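Local coordinates for copper-containing nitrite reductase (Hyphomicrobium denitrificans 1NES1, PDB 6TFO), which probably catalyses the one-electron reduction of nitrite to nitric oxide, using bound copper ions to pass electrons on to the substrate, at residues 162-167 with 201-206; 301-306 with 319-324; 411-416 with 429-434. All blocks are in the same frame, centred on the assembly; numbering follows the deposited sequence.

Contact 1 of 3, residues 162-167 with 201-206; sequences RQAKTV and RVRVGD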
loop_
_atom_site.group_PDB
_atom_site.type_symbol
_atom_site.label_atom_id
_atom_site.label_comp_id
_atom_site.label_asym_id
_atom_site.label_seq_id
_atom_site.Cartn_x
_atom_site.Cartn_y
_atom_site.Cartn_z
ATOM N N ARG C 162 27.057 -59.387 -24.061
ATOM C CA ARG C 162 27.820 -59.012 -25.278
ATOM C C ARG C 162 29.097 -58.324 -24.808
ATOM O O ARG C 162 29.168 -57.963 -23.602
ATOM C CB ARG C 162 27.025 -58.109 -26.230
ATOM C CG ARG C 162 26.748 -56.702 -25.711
ATOM C CD ARG C 162 26.611 -55.612 -26.793
ATOM N NE ARG C 162 26.153 -54.290 -26.317
ATOM C CZ ARG C 162 26.929 -53.337 -25.763
ATOM N NH1 ARG C 162 28.235 -53.513 -25.614
ATOM N NH2 ARG C 162 26.390 -52.206 -25.350
ATOM N N GLN C 163 30.072 -58.175 -25.707
ATOM C CA GLN C 163 31.351 -57.492 -25.383
ATOM C C GLN C 163 31.099 -55.978 -25.355
ATOM O O GLN C 163 30.192 -55.511 -26.093
ATOM C CB GLN C 163 32.451 -57.864 -26.386
ATOM C CG GLN C 163 33.653 -58.582 -25.781
ATOM C CD GLN C 163 33.349 -60.008 -25.403
ATOM O OE1 GLN C 163 32.856 -60.281 -24.308
ATOM N NE2 GLN C 163 33.636 -60.920 -26.318
ATOM N N ALA C 164 31.886 -55.253 -24.553
ATOM C CA ALA C 164 32.049 -53.788 -24.650
ATOM C C ALA C 164 32.215 -53.435 -26.130
ATOM O O ALA C 164 32.776 -54.261 -26.876
ATOM C CB ALA C 164 33.237 -53.336 -23.836
ATOM N N LYS C 165 31.718 -52.274 -26.554
ATOM C CA LYS C 165 31.829 -51.805 -27.962
ATOM C C LYS C 165 31.637 -50.284 -28.017
ATOM O O LYS C 165 31.317 -49.669 -26.974
ATOM C CB LYS C 165 30.813 -52.522 -28.858
ATOM C CG LYS C 165 29.369 -52.142 -28.593
ATOM C CD LYS C 165 28.344 -53.096 -29.130
ATOM C CE LYS C 165 27.029 -52.399 -29.413
ATOM N NZ LYS C 165 26.290 -53.030 -30.529
ATOM N N THR C 166 31.828 -49.715 -29.204
ATOM C CA THR C 166 31.513 -48.304 -29.517
ATOM C C THR C 166 30.010 -48.194 -29.791
ATOM O O THR C 166 29.525 -48.934 -30.660
ATOM C CB THR C 166 32.365 -47.805 -30.684
ATOM O OG1 THR C 166 33.696 -47.678 -30.188
ATOM C CG2 THR C 166 31.891 -46.480 -31.239
ATOM N N VAL C 167 29.318 -47.312 -29.058
ATOM C CA VAL C 167 27.853 -47.025 -29.173
ATOM C C VAL C 167 27.670 -45.550 -29.573
ATOM O O VAL C 167 28.104 -44.662 -28.812
ATOM C CB VAL C 167 27.115 -47.334 -27.852
ATOM C CG1 VAL C 167 25.616 -47.117 -27.965
ATOM C CG2 VAL C 167 27.385 -48.734 -27.371
ATOM N N ARG C 201 21.049 -46.451 -22.506
ATOM C CA ARG C 201 21.384 -47.776 -21.916
ATOM C C ARG C 201 22.626 -48.299 -22.638
ATOM O O ARG C 201 22.563 -48.538 -23.864
ATOM C CB ARG C 201 20.198 -48.736 -22.053
ATOM C CG ARG C 201 20.243 -49.899 -21.075
ATOM C CD ARG C 201 18.893 -50.576 -20.964
ATOM N NE ARG C 201 18.844 -51.543 -19.866
ATOM C CZ ARG C 201 17.731 -51.948 -19.252
ATOM N NH1 ARG C 201 16.548 -51.458 -19.583
ATOM N NH2 ARG C 201 17.816 -52.830 -18.278
ATOM N N VAL C 202 23.731 -48.380 -21.914
ATOM C CA VAL C 202 25.009 -48.948 -22.407
ATOM C C VAL C 202 25.519 -49.970 -21.376
ATOM O O VAL C 202 24.874 -50.165 -20.303
ATOM C CB VAL C 202 26.023 -47.821 -22.677
ATOM C CG1 VAL C 202 25.498 -46.867 -23.743
ATOM C CG2 VAL C 202 26.421 -47.073 -21.402
ATOM N N ARG C 203 26.619 -50.640 -21.717
ATOM C CA ARG C 203 27.306 -51.631 -20.860
ATOM C C ARG C 203 28.587 -50.953 -20.366
ATOM O O ARG C 203 29.180 -50.202 -21.158
ATOM C CB ARG C 203 27.534 -52.880 -21.713
ATOM C CG ARG C 203 28.359 -53.961 -21.037
ATOM C CD ARG C 203 29.136 -54.747 -22.083
ATOM N NE ARG C 203 29.618 -56.009 -21.539
ATOM C CZ ARG C 203 30.709 -56.147 -20.783
ATOM N NH1 ARG C 203 31.491 -55.115 -20.504
ATOM N NH2 ARG C 203 31.036 -57.340 -20.325
ATOM N N VAL C 204 28.995 -51.160 -19.111
ATOM C CA VAL C 204 30.308 -50.643 -18.621
ATOM C C VAL C 204 31.384 -51.100 -19.612
ATOM O O VAL C 204 31.233 -52.211 -20.202
ATOM C CB VAL C 204 30.634 -51.055 -17.173
ATOM C CG1 VAL C 204 30.770 -52.571 -16.991
ATOM C CG2 VAL C 204 31.866 -50.315 -16.660
ATOM N N GLY C 205 32.404 -50.265 -19.820
ATOM C CA GLY C 205 33.474 -50.515 -20.806
ATOM C C GLY C 205 33.146 -49.967 -22.183
ATOM O O GLY C 205 34.102 -49.693 -22.927
ATOM N N ASP C 206 31.864 -49.787 -22.520
ATOM C CA ASP C 206 31.441 -49.204 -23.821
ATOM C C ASP C 206 32.127 -47.849 -24.046
ATOM O O ASP C 206 32.417 -47.141 -23.058
ATOM C CB ASP C 206 29.926 -49.048 -23.919
ATOM C CG ASP C 206 29.199 -50.338 -24.232
ATOM O OD1 ASP C 206 29.881 -51.298 -24.564
ATOM O OD2 ASP C 206 27.952 -50.362 -24.141
#
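The type II beta turn from Arg203 to Asp206, which leads out of strand 200-203, is clamped to the approach of strand 166-181 by a salt bridge between Arg162 and Asp206. The two side chains meet tip to tip, with guanidinium and carboxylate nearly coplanar (15° apart): Arg162 NH2 binds Asp206 OD2 at 2.7 Å and Arg162 NH1 binds Asp206 OD1 at 3.0 Å. Arg162 NH1 also donates to Gln163 O, which helps to fix the rotation of the guanidinium. Each carboxylate oxygen serves a second donor: Lys165 N reaches OD1 of Asp206 at 2.9 Å on its anti side, while Arg203 N meets Asp206 OD2 from above the carboxylate plane at 2.8 Å. An alanine at Asp206 would probably leave the Arg162 guanidinium without its counter-charge and the Lys165 and Arg203 amides without this acceptor. Arg203, its chain extended, has Ala164 N over one face of its guanidinium and gives a weak bond from NE to Arg162 O. Beyond the turn, strand 207-214 pairs with strand 166-181, so the chain changes sheets here, a crossing between the two sheets as in the cupredoxin beta-sandwich.

Contact 2 of 3, residues 301-306 with 319-324; sequences EIYTVK and EKLISE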
loop_
_atom_site.group_PDB
_atom_site.type_symbol
_atom_site.label_atom_id
_atom_site.label_comp_id
_atom_site.label_asym_id
_atom_site.label_seq_id
_atom_site.Cartn_x
_atom_site.Cartn_y
_atom_site.Cartn_z
ATOM N N GLU C 301 10.566 -29.820 -11.180
ATOM C CA GLU C 301 9.757 -28.652 -10.766
ATOM C C GLU C 301 9.703 -27.633 -11.917
ATOM O O GLU C 301 10.664 -27.521 -12.696
ATOM C CB GLU C 301 10.327 -28.010 -9.491
ATOM C CG GLU C 301 10.840 -28.976 -8.424
ATOM C CD GLU C 301 12.348 -29.034 -8.259
ATOM O OE1 GLU C 301 13.021 -27.998 -8.500
ATOM O OE2 GLU C 301 12.858 -30.099 -7.858
ATOM N N ILE C 302 8.603 -26.895 -12.000
ATOM C CA ILE C 302 8.441 -25.740 -12.920
ATOM C C ILE C 302 8.005 -24.537 -12.068
ATOM O O ILE C 302 7.166 -24.701 -11.155
ATOM C CB ILE C 302 7.493 -26.110 -14.088
ATOM C CG1 ILE C 302 8.180 -27.081 -15.051
ATOM C CG2 ILE C 302 6.985 -24.869 -14.806
ATOM C CD1 ILE C 302 7.321 -27.539 -16.200
ATOM N N TYR C 303 8.621 -23.391 -12.344
ATOM C CA TYR C 303 8.537 -22.134 -11.559
ATOM C C TYR C 303 7.810 -21.091 -12.415
ATOM O O TYR C 303 8.446 -20.410 -13.233
ATOM C CB TYR C 303 9.947 -21.677 -11.167
ATOM C CG TYR C 303 10.703 -22.641 -10.300
ATOM C CD1 TYR C 303 11.310 -23.767 -10.840
ATOM C CD2 TYR C 303 10.799 -22.445 -8.932
ATOM C CE1 TYR C 303 12.011 -24.667 -10.043
ATOM C CE2 TYR C 303 11.497 -23.331 -8.121
ATOM C CZ TYR C 303 12.102 -24.449 -8.673
ATOM O OH TYR C 303 12.778 -25.337 -7.884
ATOM N N THR C 304 6.493 -20.996 -12.267
ATOM C CA THR C 304 5.640 -20.113 -13.095
ATOM C C THR C 304 5.270 -18.848 -12.327
ATOM O O THR C 304 5.110 -18.921 -11.081
ATOM C CB THR C 304 4.385 -20.844 -13.576
ATOM O OG1 THR C 304 3.676 -21.339 -12.437
ATOM C CG2 THR C 304 4.712 -21.979 -14.521
ATOM N N VAL C 305 5.108 -17.750 -13.076
ATOM C CA VAL C 305 4.599 -16.434 -12.594
ATOM C C VAL C 305 3.270 -16.673 -11.870
ATOM O O VAL C 305 3.153 -16.219 -10.725
ATOM C CB VAL C 305 4.451 -15.430 -13.753
ATOM C CG1 VAL C 305 3.710 -14.167 -13.326
ATOM C CG2 VAL C 305 5.797 -15.068 -14.376
ATOM N N LYS C 306 2.332 -17.379 -12.507
ATOM C CA LYS C 306 0.954 -17.606 -11.988
ATOM C C LYS C 306 0.892 -18.921 -11.224
ATOM O O LYS C 306 1.594 -19.878 -11.551
ATOM C CB LYS C 306 -0.098 -17.663 -13.106
ATOM C CG LYS C 306 -0.218 -16.437 -14.004
ATOM C CD LYS C 306 -0.631 -15.183 -13.271
ATOM C CE LYS C 306 -0.798 -13.996 -14.196
ATOM N NZ LYS C 306 -1.672 -12.973 -13.583
ATOM N N GLU C 319 12.562 -15.092 -9.991
ATOM C CA GLU C 319 12.713 -14.922 -8.519
ATOM C C GLU C 319 12.250 -16.199 -7.817
ATOM O O GLU C 319 12.849 -16.531 -6.804
ATOM C CB GLU C 319 11.997 -13.687 -7.972
ATOM C CG GLU C 319 12.949 -12.792 -7.182
ATOM C CD GLU C 319 14.059 -12.126 -8.008
ATOM O OE1 GLU C 319 13.905 -10.912 -8.317
ATOM O OE2 GLU C 319 15.073 -12.813 -8.364
ATOM N N LYS C 320 11.258 -16.909 -8.356
ATOM C CA LYS C 320 10.762 -18.181 -7.774
ATOM C C LYS C 320 11.816 -19.289 -7.976
ATOM O O LYS C 320 12.073 -20.046 -7.024
ATOM C CB LYS C 320 9.408 -18.548 -8.380
ATOM C CG LYS C 320 8.232 -17.789 -7.785
ATOM C CD LYS C 320 6.942 -18.150 -8.449
ATOM C CE LYS C 320 5.789 -17.253 -8.044
ATOM N NZ LYS C 320 4.533 -17.733 -8.670
ATOM N N LEU C 321 12.418 -19.355 -9.161
ATOM C CA LEU C 321 13.464 -20.351 -9.501
ATOM C C LEU C 321 14.643 -20.211 -8.528
ATOM O O LEU C 321 14.962 -21.209 -7.873
ATOM C CB LEU C 321 13.898 -20.176 -10.962
ATOM C CG LEU C 321 15.008 -21.115 -11.430
ATOM C CD1 LEU C 321 14.599 -22.568 -11.288
ATOM C CD2 LEU C 321 15.404 -20.812 -12.862
ATOM N N ILE C 322 15.254 -19.035 -8.400
ATOM C CA ILE C 322 16.475 -18.858 -7.551
ATOM C C ILE C 322 16.124 -18.947 -6.058
ATOM O O ILE C 322 17.052 -19.140 -5.251
ATOM C CB ILE C 322 17.256 -17.569 -7.887
ATOM C CG1 ILE C 322 16.480 -16.294 -7.551
ATOM C CG2 ILE C 322 17.713 -17.615 -9.336
ATOM C CD1 ILE C 322 17.335 -15.031 -7.641
ATOM N N SER C 323 14.853 -18.810 -5.686
ATOM C CA SER C 323 14.371 -18.892 -4.277
ATOM C C SER C 323 13.779 -20.272 -3.990
ATOM O O SER C 323 13.371 -20.488 -2.838
ATOM C CB SER C 323 13.341 -17.836 -3.964
ATOM O OG SER C 323 13.765 -16.553 -4.382
ATOM N N GLU C 324 13.678 -21.141 -4.997
ATOM C CA GLU C 324 13.204 -22.541 -4.823
ATOM C C GLU C 324 11.748 -22.520 -4.341
ATOM O O GLU C 324 11.446 -23.163 -3.314
ATOM C CB GLU C 324 14.108 -23.302 -3.839
ATOM C CG GLU C 324 15.584 -23.221 -4.186
ATOM C CD GLU C 324 16.502 -24.077 -3.337
ATOM O OE1 GLU C 324 16.011 -24.957 -2.627
ATOM O OE2 GLU C 324 17.704 -23.850 -3.391
#
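Tyr303 and Leu321 bring the two backbones closest, their CA atoms 5.6 Å apart, where the chain leaving strand 293-302 runs past the last turn of helix 318-323. The Tyr303 ring lies against that turn, and the side chains of Tyr303 and Leu321 cross at about a right angle. Leu321 CD1 sits over a ring face, 3.8 Å from the Tyr303 centroid and 25° off the normal, in a CH-pi contact; Leu321 CA covers the same face nearer Tyr303 CD2, at 3.4 Å. Glu324, whose positive phi closes the helix in a Schellman motif, brings its CA to the ring edge, 3.8 Å from Tyr303 CE2. At the far end of the ring, Tyr303 OH donates to Glu301 OE1 at 2.7 Å and is also bonded to Asn362, which fixes the hydroxyl end of the ring.

Lys320 supplies the polar half of the contact. Its chain is extended beyond CG, and chi4 of -176° carries NZ out to two successive carbonyls: Lys320 NZ bonds Thr304 O at 2.7 Å in the carbonyl plane, and Val305 O at 2.9 Å, standing well above the plane of that second carbonyl. A salt bridge to Glu327 gives the ammonium a third partner. The helix end also faces a neighbour, since Glu324 pairs with Arg423 of the second subunit. The chemistry implies a division of labour: a tyrosine face packs on Leu321, while one ammonium, its charge probably balanced by Glu327, ties the Thr304 and Val305 carbonyls to the helix.

Contact 3 of 3, residues 411-416 with 429-434; sequences GGRYVL and VGFLNV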
loop_
_atom_site.group_PDB
_atom_site.type_symbol
_atom_site.label_atom_id
_atom_site.label_comp_id
_atom_site.label_asym_id
_atom_site.label_seq_id
_atom_site.Cartn_x
_atom_site.Cartn_y
_atom_site.Cartn_z
ATOM N N GLY C 411 -3.565 -57.226 -7.371
ATOM C CA GLY C 411 -4.040 -56.156 -8.264
ATOM C C GLY C 411 -4.299 -54.869 -7.505
ATOM O O GLY C 411 -4.291 -54.889 -6.245
ATOM N N GLY C 412 -4.510 -53.795 -8.267
ATOM C CA GLY C 412 -4.868 -52.459 -7.758
ATOM C C GLY C 412 -4.362 -51.344 -8.664
ATOM O O GLY C 412 -3.603 -51.610 -9.625
ATOM N N ARG C 413 -4.781 -50.114 -8.374
ATOM C CA ARG C 413 -4.118 -48.877 -8.851
ATOM C C ARG C 413 -3.065 -48.497 -7.806
ATOM O O ARG C 413 -3.448 -48.129 -6.680
ATOM C CB ARG C 413 -5.155 -47.776 -9.069
ATOM C CG ARG C 413 -4.561 -46.375 -9.108
ATOM C CD ARG C 413 -5.580 -45.346 -9.531
ATOM N NE ARG C 413 -5.681 -45.383 -10.979
ATOM C CZ ARG C 413 -6.811 -45.485 -11.662
ATOM N NH1 ARG C 413 -6.768 -45.506 -12.986
ATOM N NH2 ARG C 413 -7.972 -45.549 -11.026
ATOM N N TYR C 414 -1.784 -48.668 -8.131
ATOM C CA TYR C 414 -0.669 -48.311 -7.225
ATOM C C TYR C 414 -0.247 -46.884 -7.584
ATOM O O TYR C 414 -0.204 -46.536 -8.788
ATOM C CB TYR C 414 0.434 -49.365 -7.319
ATOM C CG TYR C 414 0.033 -50.739 -6.829
ATOM C CD1 TYR C 414 0.127 -51.084 -5.484
ATOM C CD2 TYR C 414 -0.424 -51.708 -7.713
ATOM C CE1 TYR C 414 -0.223 -52.351 -5.036
ATOM C CE2 TYR C 414 -0.767 -52.979 -7.283
ATOM C CZ TYR C 414 -0.659 -53.307 -5.939
ATOM O OH TYR C 414 -0.989 -54.560 -5.496
ATOM N N VAL C 415 0.012 -46.057 -6.574
ATOM C CA VAL C 415 0.170 -44.594 -6.791
ATOM C C VAL C 415 1.588 -44.167 -6.441
ATOM O O VAL C 415 1.931 -44.234 -5.260
ATOM C CB VAL C 415 -0.866 -43.792 -5.991
ATOM C CG1 VAL C 415 -0.696 -42.302 -6.217
ATOM C CG2 VAL C 415 -2.281 -44.220 -6.345
ATOM N N LEU C 416 2.323 -43.682 -7.446
ATOM C CA LEU C 416 3.663 -43.059 -7.300
ATOM C C LEU C 416 3.501 -41.645 -6.727
ATOM O O LEU C 416 2.727 -40.865 -7.306
ATOM C CB LEU C 416 4.332 -42.980 -8.677
ATOM C CG LEU C 416 4.878 -44.277 -9.275
ATOM C CD1 LEU C 416 3.748 -45.233 -9.657
ATOM C CD2 LEU C 416 5.731 -43.959 -10.496
ATOM N N VAL C 429 1.750 -36.790 -8.992
ATOM C CA VAL C 429 1.085 -38.093 -8.705
ATOM C C VAL C 429 1.090 -38.909 -10.007
ATOM O O VAL C 429 0.996 -38.300 -11.094
ATOM C CB VAL C 429 -0.323 -37.862 -8.133
ATOM C CG1 VAL C 429 -1.232 -37.233 -9.169
ATOM C CG2 VAL C 429 -0.954 -39.128 -7.596
ATOM N N GLY C 430 1.301 -40.224 -9.899
ATOM C CA GLY C 430 1.287 -41.172 -11.030
ATOM C C GLY C 430 0.543 -42.439 -10.651
ATOM O O GLY C 430 0.457 -42.769 -9.433
ATOM N N PHE C 431 0.022 -43.132 -11.658
ATOM C CA PHE C 431 -0.700 -44.417 -11.496
ATOM C C PHE C 431 0.080 -45.569 -12.148
ATOM O O PHE C 431 0.598 -45.445 -13.292
ATOM C CB PHE C 431 -2.106 -44.277 -12.058
ATOM C CG PHE C 431 -2.978 -43.307 -11.314
ATOM C CD1 PHE C 431 -2.783 -43.071 -9.961
ATOM C CD2 PHE C 431 -4.021 -42.659 -11.961
ATOM C CE1 PHE C 431 -3.603 -42.192 -9.271
ATOM C CE2 PHE C 431 -4.845 -41.787 -11.270
ATOM C CZ PHE C 431 -4.639 -41.554 -9.928
ATOM N N LEU C 432 0.197 -46.658 -11.391
ATOM C CA LEU C 432 0.563 -48.011 -11.880
ATOM C C LEU C 432 -0.703 -48.863 -11.801
ATOM O O LEU C 432 -1.112 -49.222 -10.653
ATOM C CB LEU C 432 1.686 -48.582 -11.009
ATOM C CG LEU C 432 2.014 -50.059 -11.218
ATOM C CD1 LEU C 432 2.280 -50.373 -12.684
ATOM C CD2 LEU C 432 3.214 -50.439 -10.379
ATOM N N ASN C 433 -1.308 -49.117 -12.967
ATOM C CA ASN C 433 -2.599 -49.830 -13.103
ATOM C C ASN C 433 -2.308 -51.325 -13.282
ATOM O O ASN C 433 -1.508 -51.676 -14.183
ATOM C CB ASN C 433 -3.425 -49.231 -14.238
ATOM C CG ASN C 433 -3.739 -47.767 -14.003
ATOM O OD1 ASN C 433 -4.250 -47.401 -12.952
ATOM N ND2 ASN C 433 -3.435 -46.919 -14.970
ATOM N N VAL C 434 -2.900 -52.157 -12.421
ATOM C CA VAL C 434 -2.676 -53.627 -12.348
ATOM C C VAL C 434 -4.036 -54.293 -12.088
ATOM O O VAL C 434 -4.477 -54.287 -10.917
ATOM C CB VAL C 434 -1.671 -53.970 -11.233
ATOM C CG1 VAL C 434 -1.296 -55.447 -11.240
ATOM C CG2 VAL C 434 -0.415 -53.117 -11.304
HETATM O O HOH W 1 -4.500 -44.497 -15.067
#
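Val415 and Val429 make the tightest carbon contact between strand 412-418 and the segment 429-434: Val415 CG1 lies 3.5 Å from Val429 CG2, closer than usual van der Waals packing. Val415 CG2, its other methyl, lies at the edge of the buried Phe431 ring, which completes this close-packed part. The strands form an antiparallel hairpin, with six backbone hydrogen bonds at the pairs Gly412-Val434, Tyr414-Leu432 and Leu416-Gly430. They are neighbours in a mixed sheet of a cupredoxin-like domain, flanked by strands 365-370 and 344-345. On the face opposite Phe431, Tyr414, Leu416, Leu432 and Val434 are all buried. Here Tyr414 CB touches Leu432 CB at 4.0 Å, and Val434 CG2 reaches the edge of the tyrosine ring, 3.9 Å from Tyr414 CD2. The hydroxyl of Tyr414 is bonded to Arg410 O, and the Tyr414 side chain also packs on Gly231 of the third subunit.

The solvent side is the partly exposed end formed by Arg413 and Asn433, where Arg413 folds over the Phe431 face. A bend at chi3 (-81°) turns NE onto the ring, placing Arg413 NE 3.3 Å from Phe431 CD2. Arg413 CD stands almost above the Phe431 centroid, at 3.6 Å, in a CH-pi contact; CZ of Arg413 is off-centre at 4.4 Å from that centroid, a cation-pi contact with the two planes 44° apart. Alongside, the Asn433 amide stands nearly perpendicular to the guanidinium (87°). A water molecule accepts from both Arg413 NH1 and Asn433 ND2, the latter at 2.6 Å. The chemistry thus differs by face: apolar side chains pack the face of Tyr414, Leu416, Leu432 and Val434, whereas on the other Arg413 lays CD and NE on the aromatic face and shares a water with Asn433 through NH1.

The three contacts follow one another along the chain and do not touch. Contact 1 lies at the surface, away from the copper sites, its centre about 39 Å from that of contact 2 and about 34 Å from that of contact 3. Contacts 2 and 3 are on opposite sides of the chain's centre, and each has a side chain 9 to 12 Å from a copper ion, too far to bind it. Leu321 in contact 2 is also about 9 Å, between side chains, from His271, which binds copper with His222, Cys263 and Met276. Val415 in contact 3 is as far from His419, a ligand, not to this chain's own copper, of the site type formed with His227 and His262, consistent with sharing between subunits.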